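Local coordinates for DUF2235 domain-containing protein (PDB 4O5P) that probably hydrolyses phospholipids of target-cell membranes as a phospholipase effector delivered by the type VI secretion system of Pseudomonas aeruginosa, at residues K63-T68 against P224-M229; G601-L606 against V699-G704; R487-L492 against A580-D585. All blocks are in the same frame, centred on the assembly; numbering follows the deposited sequence.

Contact 1: K63-T68 against P224-M229; sequences KAIHIT and PHILAM
Both backbone polar groups of Lys63 are bonded to segment 224-229: its N donates to His225 O at 3.2 Å, and its O accepts from Leu227 N, both bonds with an angle of 160° at the hydrogen. Ile65 N to Ala228 O is shorter, 2.9 Å, and straighter at 171°. The next position adds a weaker link, a CA-H...O contact from Met229 CA to Ile65 O. Lys63 pairs with Ile226 but Ile65 with Met229, so segment 224-229 spends one residue more than its partner: a beta bulge, in which Leu227 and Ala228 stand against Ala64 alone. The two strands, 62-71 and 225-236, are parallel neighbours in the mixed sheet of the catalytic alpha/beta-hydrolase fold, and strand 225-236 runs on to a probable nucleophile elbow. Apolar contacts gather on the face carrying Lys63, Ile65, Ile226 and Met229, where helix 139-162 packs through Leu157 and Thr160. The Lys63 chain, extended beyond CG, lies alongside Ile226, its CE 3.7 Å from Ile226 CD1, while its NZ bonds to Ser108 O. Ile226 CG2 turns to the other neighbour and meets Ile65 CD1 at 3.8 Å. Selenomethionine Met229 bends at its last torsion (chi3 38°), which sets CE against Ile67 CD1, 3.6 Å away.

Contact 2: G601-L606 against V699-G704; sequences GVIDLL and VLATAG
Two antiparallel sheets meet here, one contributing Ile603 of strand 596-604 and Leu605 next to it, the other presenting Leu700 and Ala701 from strand 697-702. The latter pair forms a classic beta bulge opposite Val611, and the chain turns a corner at Leu700. Ile603 reaches across with its delta methyl: CD1 stands 3.7 Å from Leu700 CD2 and 4.3 Å from Ala701 CB, touching both residues of the bulge. The Leu700 side chain runs aslant to that of Ile603; both also touch Leu718 of strand 715-723. Ala701 CB is shared, since Leu605 CD2 approaches it as well, at 4.2 Å. The same Leu605 methyl presses on the backbone of Gly704, 3.3 Å from its O and equally near its carbonyl carbon, a tight approach. The Leu605 chi2 of 121° lies away from the usual staggered values, consistent with a side chain confined at this spot. At the end of the strand, Asp604 forms an Asx turn: Leu606 N donates to Asp604 OD1 at 3.1 Å, meeting the oxygen from above the carboxylate plane. Leu605 O is bonded in turn to Trp182 NE1, which ties the strand end to another part of the chain. Between the two segments the chemistry is therefore that of methyl groups on methyl groups and on one peptide carbonyl, so that cohesion comes from burial of apolar surface and close fit.

Contact 3: R487-L492 against A580-D585; sequences RYAGGL and AEFAHD
Tyr488 and Phe582 cross at about a right angle where the turn that follows helix 469-487 rests against helix 571-587, a loop-on-helix packing in the C-terminal part of the protein. The rings do not stack on each other; each meets the beta carbon of the other residue. Phe582 CB lies at the edge of the tyrosine ring, near its plane, 4.0 Å from Tyr488 CD2. In return, Tyr488 CB comes to 3.8 Å from Phe582 CD2, approaching that ring obliquely. Phe582 has its CG anti to the backbone N (chi1 178°), and the edge of its ring meets Ala489 CB, 4.0 Å from Phe582 CE2. The phenyl group also packs on Arg484 and Ile485 of helix 469-487 and meets the ring of Phe682. Tyr488 is held at its far end, where OH bonds to Asp661 OD2, while its ring makes an edge-to-face contact with Trp483. The turn itself is closed by a backbone bond from Gly491 N to Tyr488 O. One turn-to-helix approach is made by small residues: the CA atoms of Ala489 and Ala583 are 4.4 Å apart, and Ala583 CB sits 4.1 Å from Ala489 CA.

Along the chain the order is contact 1, then contact 3, then contact 2, each closing before the next opens. Contact 1 lies in the mixed sheet of the hydrolase fold, on the opposite side of the chain's centre from the other two: its centre is 44 Å from that of contact 2 and 56 Å from that of contact 3. Contacts 2 and 3 share the range of the C-terminal family, and helix 571-587 of contact 3 is followed directly by strand 596-604 of contact 2, yet their nearest atoms remain about 17 Å apart. Strand 697-702 of contact 2 shares a sheet with strand 294-299, so the C-terminal region is woven into earlier chain.

Contact 1: K63-T68 against P224-M229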
ATOM      1  N   LYS A  63      -0.664  27.742 -21.394  1.00 34.40           N
ATOM      2  CA  LYS A  63      -1.143  26.992 -20.230  1.00 31.95           C
ATOM      3  C   LYS A  63      -0.191  25.867 -19.835  1.00 29.25           C
ATOM      4  O   LYS A  63       0.407  25.218 -20.691  1.00 28.83           O
ATOM      5  CB  LYS A  63      -2.552  26.432 -20.476  1.00 36.12           C
ATOM      6  CG  LYS A  63      -2.641  25.403 -21.595  1.00 32.09           C
ATOM      7  CD  LYS A  63      -4.078  24.943 -21.844  1.00 32.34           C
ATOM      8  CE  LYS A  63      -4.099  23.801 -22.862  1.00 30.12           C
ATOM      9  NZ  LYS A  63      -5.447  23.522 -23.425  1.00 31.62           N
ATOM     10  N   ALA A  64      -0.038  25.641 -18.533  1.00 30.31           N
ATOM     11  CA  ALA A  64       0.640  24.433 -18.084  1.00 25.80           C
ATOM     12  C   ALA A  64      -0.399  23.328 -18.020  1.00 24.88           C
ATOM     13  O   ALA A  64      -1.606  23.599 -17.971  1.00 28.45           O
ATOM     14  CB  ALA A  64       1.287  24.642 -16.741  1.00 27.49           C
ATOM     15  N   ILE A  65       0.056  22.083 -18.055  1.00 21.42           N
ATOM     16  CA  ILE A  65      -0.858  20.965 -17.861  1.00 21.20           C
ATOM     17  C   ILE A  65      -0.688  20.479 -16.429  1.00 22.80           C
ATOM     18  O   ILE A  65       0.416  20.101 -16.029  1.00 21.59           O
ATOM     19  CB  ILE A  65      -0.585  19.826 -18.870  1.00 21.76           C
ATOM     20  CG1 ILE A  65      -0.551  20.406 -20.283  1.00 19.59           C
ATOM     21  CG2 ILE A  65      -1.650  18.723 -18.759  1.00 17.10           C
ATOM     22  CD1 ILE A  65      -0.301  19.392 -21.344  1.00 27.20           C
ATOM     23  N   HIS A  66      -1.767  20.525 -15.653  1.00 20.57           N
ATOM     24  CA  HIS A  66      -1.693  20.155 -14.242  1.00 20.35           C
ATOM     25  C   HIS A  66      -2.435  18.841 -14.072  1.00 20.64           C
ATOM     26  O   HIS A  66      -3.604  18.728 -14.456  1.00 19.72           O
ATOM     27  CB  HIS A  66      -2.309  21.243 -13.349  1.00 21.30           C
ATOM     28  CG  HIS A  66      -1.536  22.531 -13.322  1.00 20.30           C
ATOM     29  ND1 HIS A  66      -0.526  22.781 -12.410  1.00 24.06           N
ATOM     30  CD2 HIS A  66      -1.650  23.655 -14.071  1.00 24.11           C
ATOM     31  CE1 HIS A  66      -0.046  23.994 -12.609  1.00 27.47           C
ATOM     32  NE2 HIS A  66      -0.715  24.550 -13.605  1.00 25.25           N
ATOM     33  N   ILE A  67      -1.748  17.840 -13.515  1.00 18.41           N
ATOM     34  CA  ILE A  67      -2.297  16.489 -13.471  1.00 16.79           C
ATOM     35  C   ILE A  67      -2.247  15.904 -12.068  1.00 17.78           C
ATOM     36  O   ILE A  67      -1.176  15.775 -11.485  1.00 16.16           O
ATOM     37  CB  ILE A  67      -1.512  15.536 -14.376  1.00 16.07           C
ATOM     38  CG1 ILE A  67      -1.495  16.035 -15.827  1.00 20.06           C
ATOM     39  CG2 ILE A  67      -2.079  14.123 -14.288  1.00 21.27           C
ATOM     40  CD1 ILE A  67      -0.411  15.380 -16.676  1.00 21.58           C
ATOM     41  N   THR A  68      -3.409  15.536 -11.541  1.00 18.78           N
ATOM     42  CA  THR A  68      -3.477  14.774 -10.294  1.00 14.98           C
ATOM     43  C   THR A  68      -3.694  13.284 -10.593  1.00 17.98           C
ATOM     44  O   THR A  68      -4.578  12.929 -11.387  1.00 19.43           O
ATOM     45  CB  THR A  68      -4.619  15.280  -9.403  1.00 17.04           C
ATOM     46  OG1 THR A  68      -4.456  16.685  -9.150  1.00 17.76           O
ATOM     47  CG2 THR A  68      -4.639  14.531  -8.080  1.00 15.05           C
ATOM     48  N   PRO A 224      -3.138  27.766 -27.552  1.00 37.01           N
ATOM     49  CA  PRO A 224      -2.222  28.123 -26.460  1.00 31.18           C
ATOM     50  C   PRO A 224      -0.840  27.471 -26.580  1.00 32.22           C
ATOM     51  O   PRO A 224      -0.748  26.332 -27.050  1.00 31.78           O
ATOM     52  CB  PRO A 224      -2.940  27.577 -25.208  1.00 32.99           C
ATOM     53  CG  PRO A 224      -4.278  26.997 -25.706  1.00 35.19           C
ATOM     54  CD  PRO A 224      -4.072  26.704 -27.146  1.00 34.06           C
ATOM     55  N   HIS A 225       0.212  28.181 -26.165  1.00 24.58           N
ATOM     56  CA  HIS A 225       1.537  27.571 -26.060  1.00 31.53           C
ATOM     57  C   HIS A 225       1.574  26.623 -24.853  1.00 31.07           C
ATOM     58  O   HIS A 225       1.433  27.070 -23.718  1.00 29.37           O
ATOM     59  CB  HIS A 225       2.634  28.631 -25.888  1.00 28.97           C
ATOM     60  CG  HIS A 225       2.976  29.372 -27.144  1.00 39.86           C
ATOM     61  ND1 HIS A 225       2.041  29.693 -28.105  1.00 39.29           N
ATOM     62  CD2 HIS A 225       4.152  29.883 -27.582  1.00 45.11           C
ATOM     63  CE1 HIS A 225       2.626  30.362 -29.084  1.00 37.45           C
ATOM     64  NE2 HIS A 225       3.907  30.492 -28.789  1.00 44.96           N
ATOM     65  N   ILE A 226       1.774  25.328 -25.103  1.00 30.62           N
ATOM     66  CA  ILE A 226       1.870  24.341 -24.029  1.00 27.92           C
ATOM     67  C   ILE A 226       3.227  24.416 -23.349  1.00 25.84           C
ATOM     68  O   ILE A 226       4.256  24.206 -23.987  1.00 24.80           O
ATOM     69  CB  ILE A 226       1.612  22.912 -24.548  1.00 31.49           C
ATOM     70  CG1 ILE A 226       0.287  22.854 -25.301  1.00 30.91           C
ATOM     71  CG2 ILE A 226       1.601  21.922 -23.401  1.00 27.42           C
ATOM     72  CD1 ILE A 226      -0.871  23.445 -24.534  1.00 28.29           C
ATOM     73  N   LEU A 227       3.225  24.691 -22.045  1.00 26.55           N
ATOM     74  CA  LEU A 227       4.446  25.070 -21.347  1.00 24.95           C
ATOM     75  C   LEU A 227       5.137  23.963 -20.566  1.00 24.94           C
ATOM     76  O   LEU A 227       6.363  23.829 -20.627  1.00 25.48           O
ATOM     77  CB  LEU A 227       4.159  26.226 -20.395  1.00 26.39           C
ATOM     78  CG  LEU A 227       3.873  27.566 -21.059  1.00 28.58           C
ATOM     79  CD1 LEU A 227       3.575  28.611 -20.011  1.00 32.85           C
ATOM     80  CD2 LEU A 227       5.065  27.974 -21.908  1.00 29.84           C
ATOM     81  N   ALA A 228       4.368  23.202 -19.792  1.00 21.35           N
ATOM     82  CA  ALA A 228       4.972  22.222 -18.894  1.00 21.08           C
ATOM     83  C   ALA A 228       3.958  21.216 -18.412  1.00 20.81           C
ATOM     84  O   ALA A 228       2.753  21.340 -18.670  1.00 19.61           O
ATOM     85  CB  ALA A 228       5.619  22.913 -17.677  1.00 21.09           C
HETATM   86  N   MSE A 229       4.473  20.230 -17.690  1.00 18.70           N
HETATM   87  CA  MSE A 229       3.645  19.240 -17.044  1.00 19.26           C
HETATM   88  C   MSE A 229       4.007  19.152 -15.583  1.00 16.86           C
HETATM   89  O   MSE A 229       5.151  18.889 -15.236  1.00 16.39           O
HETATM   90  CB  MSE A 229       3.822  17.894 -17.720  1.00 16.74           C
HETATM   91  CG  MSE A 229       3.133  17.912 -19.053  1.00 19.87           C
HETATM   92 SE   MSE A 229       2.999  16.285 -19.984  0.56 31.40          SE
HETATM   93  CE  MSE A 229       2.659  14.986 -18.521  1.00 15.20           C
TER

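Contact 2: G601-L606 against V699-G704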
ATOM      1  N   GLY A 601       4.849 -23.977   5.326  1.00 19.82           N
ATOM      2  CA  GLY A 601       4.119 -23.084   4.451  1.00 27.62           C
ATOM      3  C   GLY A 601       4.423 -23.329   2.985  1.00 26.91           C
ATOM      4  O   GLY A 601       5.476 -23.852   2.640  1.00 25.80           O
ATOM      5  N   VAL A 602       3.493 -22.963   2.118  1.00 29.69           N
ATOM      6  CA  VAL A 602       3.735 -23.061   0.687  1.00 21.99           C
ATOM      7  C   VAL A 602       4.033 -21.666   0.190  1.00 25.68           C
ATOM      8  O   VAL A 602       3.256 -20.743   0.444  1.00 24.49           O
ATOM      9  CB  VAL A 602       2.509 -23.644  -0.061  1.00 25.63           C
ATOM     10  CG1 VAL A 602       2.777 -23.711  -1.550  1.00 24.46           C
ATOM     11  CG2 VAL A 602       2.167 -25.031   0.465  1.00 22.74           C
ATOM     12  N   ILE A 603       5.161 -21.499  -0.501  1.00 25.95           N
ATOM     13  CA  ILE A 603       5.483 -20.213  -1.118  1.00 26.08           C
ATOM     14  C   ILE A 603       5.145 -20.242  -2.606  1.00 27.04           C
ATOM     15  O   ILE A 603       5.616 -21.122  -3.345  1.00 21.97           O
ATOM     16  CB  ILE A 603       6.955 -19.801  -0.918  1.00 24.41           C
ATOM     17  CG1 ILE A 603       7.240 -19.548   0.568  1.00 24.48           C
ATOM     18  CG2 ILE A 603       7.260 -18.537  -1.718  1.00 24.13           C
ATOM     19  CD1 ILE A 603       8.714 -19.461   0.902  1.00 30.00           C
ATOM     20  N   ASP A 604       4.307 -19.293  -3.029  1.00 21.24           N
ATOM     21  CA  ASP A 604       3.876 -19.228  -4.421  1.00 25.62           C
ATOM     22  C   ASP A 604       4.742 -18.218  -5.157  1.00 24.36           C
ATOM     23  O   ASP A 604       4.508 -17.013  -5.085  1.00 21.39           O
ATOM     24  CB  ASP A 604       2.399 -18.857  -4.505  1.00 20.23           C
ATOM     25  CG  ASP A 604       1.915 -18.684  -5.928  1.00 25.11           C
ATOM     26  OD1 ASP A 604       2.633 -19.078  -6.873  1.00 25.94           O
ATOM     27  OD2 ASP A 604       0.798 -18.157  -6.102  1.00 23.01           O
ATOM     28  N   LEU A 605       5.748 -18.724  -5.863  1.00 21.98           N
ATOM     29  CA  LEU A 605       6.728 -17.861  -6.509  1.00 22.76           C
ATOM     30  C   LEU A 605       6.178 -17.119  -7.729  1.00 23.55           C
ATOM     31  O   LEU A 605       6.889 -16.315  -8.334  1.00 22.28           O
ATOM     32  CB  LEU A 605       7.988 -18.661  -6.841  1.00 21.42           C
ATOM     33  CG  LEU A 605       8.558 -19.122  -5.492  1.00 24.57           C
ATOM     34  CD1 LEU A 605       8.670 -20.637  -5.365  1.00 22.99           C
ATOM     35  CD2 LEU A 605       9.873 -18.416  -5.165  1.00 23.50           C
ATOM     36  N   LEU A 606       4.915 -17.381  -8.071  1.00 21.66           N
ATOM     37  CA  LEU A 606       4.239 -16.670  -9.158  1.00 23.92           C
ATOM     38  C   LEU A 606       3.746 -15.295  -8.700  1.00 25.10           C
ATOM     39  O   LEU A 606       3.485 -14.408  -9.530  1.00 21.14           O
ATOM     40  CB  LEU A 606       3.075 -17.501  -9.710  1.00 22.42           C
ATOM     41  CG  LEU A 606       3.414 -18.804 -10.452  1.00 26.83           C
ATOM     42  CD1 LEU A 606       2.171 -19.422 -11.074  1.00 24.87           C
ATOM     43  CD2 LEU A 606       4.491 -18.590 -11.512  1.00 29.13           C
ATOM     44  N   VAL A 699      16.767 -13.924   3.984  1.00 17.79           N
ATOM     45  CA  VAL A 699      15.998 -14.100   2.752  1.00 15.58           C
ATOM     46  C   VAL A 699      15.625 -15.563   2.605  1.00 20.69           C
ATOM     47  O   VAL A 699      16.496 -16.431   2.588  1.00 14.84           O
ATOM     48  CB  VAL A 699      16.766 -13.641   1.498  1.00 20.81           C
ATOM     49  CG1 VAL A 699      15.920 -13.886   0.263  1.00 16.90           C
ATOM     50  CG2 VAL A 699      17.141 -12.164   1.604  1.00 14.41           C
ATOM     51  N   LEU A 700      14.328 -15.834   2.503  1.00 18.78           N
ATOM     52  CA  LEU A 700      13.855 -17.204   2.342  1.00 22.55           C
ATOM     53  C   LEU A 700      13.643 -17.468   0.861  1.00 21.99           C
ATOM     54  O   LEU A 700      13.944 -18.553   0.353  1.00 19.57           O
ATOM     55  CB  LEU A 700      12.536 -17.389   3.097  1.00 19.38           C
ATOM     56  CG  LEU A 700      11.964 -18.786   3.262  1.00 26.23           C
ATOM     57  CD1 LEU A 700      12.955 -19.699   3.995  1.00 24.76           C
ATOM     58  CD2 LEU A 700      10.636 -18.694   4.012  1.00 23.94           C
ATOM     59  N   ALA A 701      13.110 -16.457   0.177  1.00 19.89           N
ATOM     60  CA  ALA A 701      12.835 -16.578  -1.248  1.00 18.58           C
ATOM     61  C   ALA A 701      12.876 -15.206  -1.918  1.00 22.16           C
ATOM     62  O   ALA A 701      12.389 -14.220  -1.369  1.00 17.58           O
ATOM     63  CB  ALA A 701      11.486 -17.238  -1.470  1.00 19.13           C
ATOM     64  N   THR A 702      13.457 -15.147  -3.108  1.00 19.73           N
ATOM     65  CA  THR A 702      13.540 -13.896  -3.845  1.00 19.51           C
ATOM     66  C   THR A 702      13.919 -14.214  -5.282  1.00 19.83           C
ATOM     67  O   THR A 702      14.455 -15.297  -5.556  1.00 21.18           O
ATOM     68  CB  THR A 702      14.582 -12.942  -3.237  1.00 19.64           C
ATOM     69  OG1 THR A 702      14.458 -11.649  -3.838  1.00 18.44           O
ATOM     70  CG2 THR A 702      15.983 -13.458  -3.458  1.00 15.47           C
ATOM     71  N   ALA A 703      13.618 -13.285  -6.184  1.00 19.47           N
ATOM     72  CA  ALA A 703      13.925 -13.428  -7.607  1.00 18.90           C
ATOM     73  C   ALA A 703      13.360 -14.739  -8.164  1.00 23.58           C
ATOM     74  O   ALA A 703      13.930 -15.328  -9.078  1.00 24.85           O
ATOM     75  CB  ALA A 703      15.418 -13.351  -7.831  1.00 20.32           C
ATOM     76  N   GLY A 704      12.248 -15.187  -7.580  1.00 22.59           N
ATOM     77  CA  GLY A 704      11.553 -16.389  -8.014  1.00 20.67           C
ATOM     78  C   GLY A 704      12.115 -17.716  -7.536  1.00 24.09           C
ATOM     79  O   GLY A 704      11.616 -18.779  -7.926  1.00 26.16           O
TER

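Contact 3: R487-L492 against A580-D585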
ATOM      1  N   ARG A 487      -8.365  -3.514  28.065  1.00 18.00           N
ATOM      2  CA  ARG A 487      -9.547  -3.795  27.249  1.00 17.04           C
ATOM      3  C   ARG A 487      -9.642  -5.229  26.682  1.00 18.05           C
ATOM      4  O   ARG A 487     -10.735  -5.701  26.395  1.00 16.66           O
ATOM      5  CB  ARG A 487      -9.671  -2.785  26.097  1.00 15.68           C
ATOM      6  CG  ARG A 487     -10.522  -1.547  26.405  1.00 17.86           C
ATOM      7  CD  ARG A 487      -9.933  -0.624  27.490  1.00 19.16           C
ATOM      8  NE  ARG A 487     -10.705   0.626  27.530  1.00 19.57           N
ATOM      9  CZ  ARG A 487     -11.346   1.092  28.600  1.00 20.60           C
ATOM     10  NH1 ARG A 487     -11.303   0.431  29.761  1.00 21.42           N
ATOM     11  NH2 ARG A 487     -12.042   2.212  28.507  1.00 13.78           N
ATOM     12  N   TYR A 488      -8.507  -5.900  26.498  1.00 16.20           N
ATOM     13  CA  TYR A 488      -8.514  -7.258  25.942  1.00 20.21           C
ATOM     14  C   TYR A 488      -8.135  -8.264  27.015  1.00 20.56           C
ATOM     15  O   TYR A 488      -8.829  -9.257  27.198  1.00 19.50           O
ATOM     16  CB  TYR A 488      -7.530  -7.412  24.775  1.00 14.46           C
ATOM     17  CG  TYR A 488      -7.919  -6.752  23.467  1.00 14.77           C
ATOM     18  CD1 TYR A 488      -9.099  -6.020  23.344  1.00 14.21           C
ATOM     19  CD2 TYR A 488      -7.098  -6.879  22.350  1.00 18.87           C
ATOM     20  CE1 TYR A 488      -9.443  -5.421  22.148  1.00 19.54           C
ATOM     21  CE2 TYR A 488      -7.426  -6.288  21.158  1.00 15.99           C
ATOM     22  CZ  TYR A 488      -8.603  -5.559  21.059  1.00 14.99           C
ATOM     23  OH  TYR A 488      -8.948  -4.981  19.872  1.00 15.70           O
ATOM     24  N   ALA A 489      -7.023  -8.034  27.713  1.00 17.09           N
ATOM     25  CA  ALA A 489      -6.614  -9.014  28.727  1.00 20.38           C
ATOM     26  C   ALA A 489      -7.576  -8.965  29.904  1.00 21.33           C
ATOM     27  O   ALA A 489      -7.764  -9.968  30.602  1.00 19.51           O
ATOM     28  CB  ALA A 489      -5.190  -8.777  29.193  1.00 19.69           C
ATOM     29  N   GLY A 490      -8.187  -7.801  30.115  1.00 20.00           N
ATOM     30  CA  GLY A 490      -9.127  -7.629  31.215  1.00 21.19           C
ATOM     31  C   GLY A 490     -10.537  -8.079  30.881  1.00 23.00           C
ATOM     32  O   GLY A 490     -11.476  -7.826  31.651  1.00 22.47           O
ATOM     33  N   GLY A 491     -10.684  -8.759  29.746  1.00 22.90           N
ATOM     34  CA  GLY A 491     -11.978  -9.255  29.293  1.00 22.60           C
ATOM     35  C   GLY A 491     -12.763  -8.248  28.463  1.00 20.94           C
ATOM     36  O   GLY A 491     -13.415  -7.360  29.003  1.00 21.20           O
ATOM     37  N   LEU A 492     -12.717  -8.399  27.142  1.00 19.94           N
ATOM     38  CA  LEU A 492     -13.343  -7.440  26.229  1.00 20.91           C
ATOM     39  C   LEU A 492     -14.873  -7.341  26.292  1.00 21.13           C
ATOM     40  O   LEU A 492     -15.427  -6.250  26.135  1.00 19.74           O
ATOM     41  CB  LEU A 492     -12.923  -7.744  24.793  1.00 20.75           C
ATOM     42  CG  LEU A 492     -13.409  -6.766  23.731  1.00 16.94           C
ATOM     43  CD1 LEU A 492     -12.922  -5.372  24.058  1.00 16.28           C
ATOM     44  CD2 LEU A 492     -12.883  -7.197  22.380  1.00 17.91           C
ATOM     45  N   ALA A 580      -8.911 -12.697  22.838  1.00 18.22           N
ATOM     46  CA  ALA A 580      -8.506 -13.940  23.497  1.00 19.03           C
ATOM     47  C   ALA A 580      -7.050 -14.268  23.155  1.00 19.83           C
ATOM     48  O   ALA A 580      -6.298 -14.802  24.005  1.00 15.24           O
ATOM     49  CB  ALA A 580      -9.432 -15.090  23.118  1.00 19.94           C
ATOM     50  N   GLU A 581      -6.668 -13.954  21.909  1.00 16.15           N
ATOM     51  CA  GLU A 581      -5.282 -14.121  21.461  1.00 18.15           C
ATOM     52  C   GLU A 581      -4.306 -13.261  22.250  1.00 17.34           C
ATOM     53  O   GLU A 581      -3.355 -13.782  22.848  1.00 18.40           O
ATOM     54  CB  GLU A 581      -5.139 -13.832  19.962  1.00 19.98           C
ATOM     55  CG  GLU A 581      -5.737 -14.908  19.098  1.00 21.56           C
ATOM     56  CD  GLU A 581      -5.484 -14.676  17.642  1.00 23.31           C
ATOM     57  OE1 GLU A 581      -5.270 -13.518  17.251  1.00 23.73           O
ATOM     58  OE2 GLU A 581      -5.509 -15.654  16.880  1.00 31.60           O
ATOM     59  N   PHE A 582      -4.534 -11.948  22.238  1.00 16.70           N
ATOM     60  CA  PHE A 582      -3.731 -11.033  23.034  1.00 15.04           C
ATOM     61  C   PHE A 582      -3.623 -11.497  24.479  1.00 16.86           C
ATOM     62  O   PHE A 582      -2.531 -11.519  25.046  1.00 15.70           O
ATOM     63  CB  PHE A 582      -4.296  -9.615  23.023  1.00 13.79           C
ATOM     64  CG  PHE A 582      -3.511  -8.672  23.880  1.00 15.64           C
ATOM     65  CD1 PHE A 582      -2.357  -8.083  23.395  1.00 13.56           C
ATOM     66  CD2 PHE A 582      -3.896  -8.407  25.182  1.00 16.03           C
ATOM     67  CE1 PHE A 582      -1.620  -7.235  24.193  1.00 13.61           C
ATOM     68  CE2 PHE A 582      -3.157  -7.555  25.985  1.00 16.71           C
ATOM     69  CZ  PHE A 582      -2.019  -6.973  25.494  1.00 15.71           C
ATOM     70  N   ALA A 583      -4.756 -11.867  25.074  1.00 18.05           N
ATOM     71  CA  ALA A 583      -4.757 -12.324  26.468  1.00 17.21           C
ATOM     72  C   ALA A 583      -3.823 -13.517  26.674  1.00 17.13           C
ATOM     73  O   ALA A 583      -2.988 -13.510  27.588  1.00 16.12           O
ATOM     74  CB  ALA A 583      -6.177 -12.660  26.915  1.00 16.83           C
ATOM     75  N   HIS A 584      -3.977 -14.541  25.829  1.00 18.12           N
ATOM     76  CA  HIS A 584      -3.093 -15.706  25.880  1.00 18.82           C
ATOM     77  C   HIS A 584      -1.611 -15.317  25.786  1.00 19.02           C
ATOM     78  O   HIS A 584      -0.791 -15.725  26.636  1.00 18.33           O
ATOM     79  CB  HIS A 584      -3.435 -16.690  24.760  1.00 22.69           C
ATOM     80  CG  HIS A 584      -2.597 -17.934  24.776  1.00 23.99           C
ATOM     81  ND1 HIS A 584      -1.594 -18.166  23.860  1.00 27.21           N
ATOM     82  CD2 HIS A 584      -2.600 -19.000  25.609  1.00 24.76           C
ATOM     83  CE1 HIS A 584      -1.027 -19.331  24.118  1.00 27.68           C
ATOM     84  NE2 HIS A 584      -1.612 -19.854  25.179  1.00 30.12           N
ATOM     85  N   ASP A 585      -1.269 -14.538  24.760  1.00 15.50           N
ATOM     86  CA  ASP A 585       0.114 -14.100  24.569  1.00 16.93           C
ATOM     87  C   ASP A 585       0.639 -13.352  25.794  1.00 15.12           C
ATOM     88  O   ASP A 585       1.788 -13.532  26.211  1.00 16.79           O
ATOM     89  CB  ASP A 585       0.236 -13.179  23.343  1.00 15.64           C
ATOM     90  CG  ASP A 585       0.049 -13.913  22.027  1.00 22.83           C
ATOM     91  OD1 ASP A 585      -0.015 -15.162  22.034  1.00 23.80           O
ATOM     92  OD2 ASP A 585      -0.034 -13.234  20.977  1.00 22.06           O
TER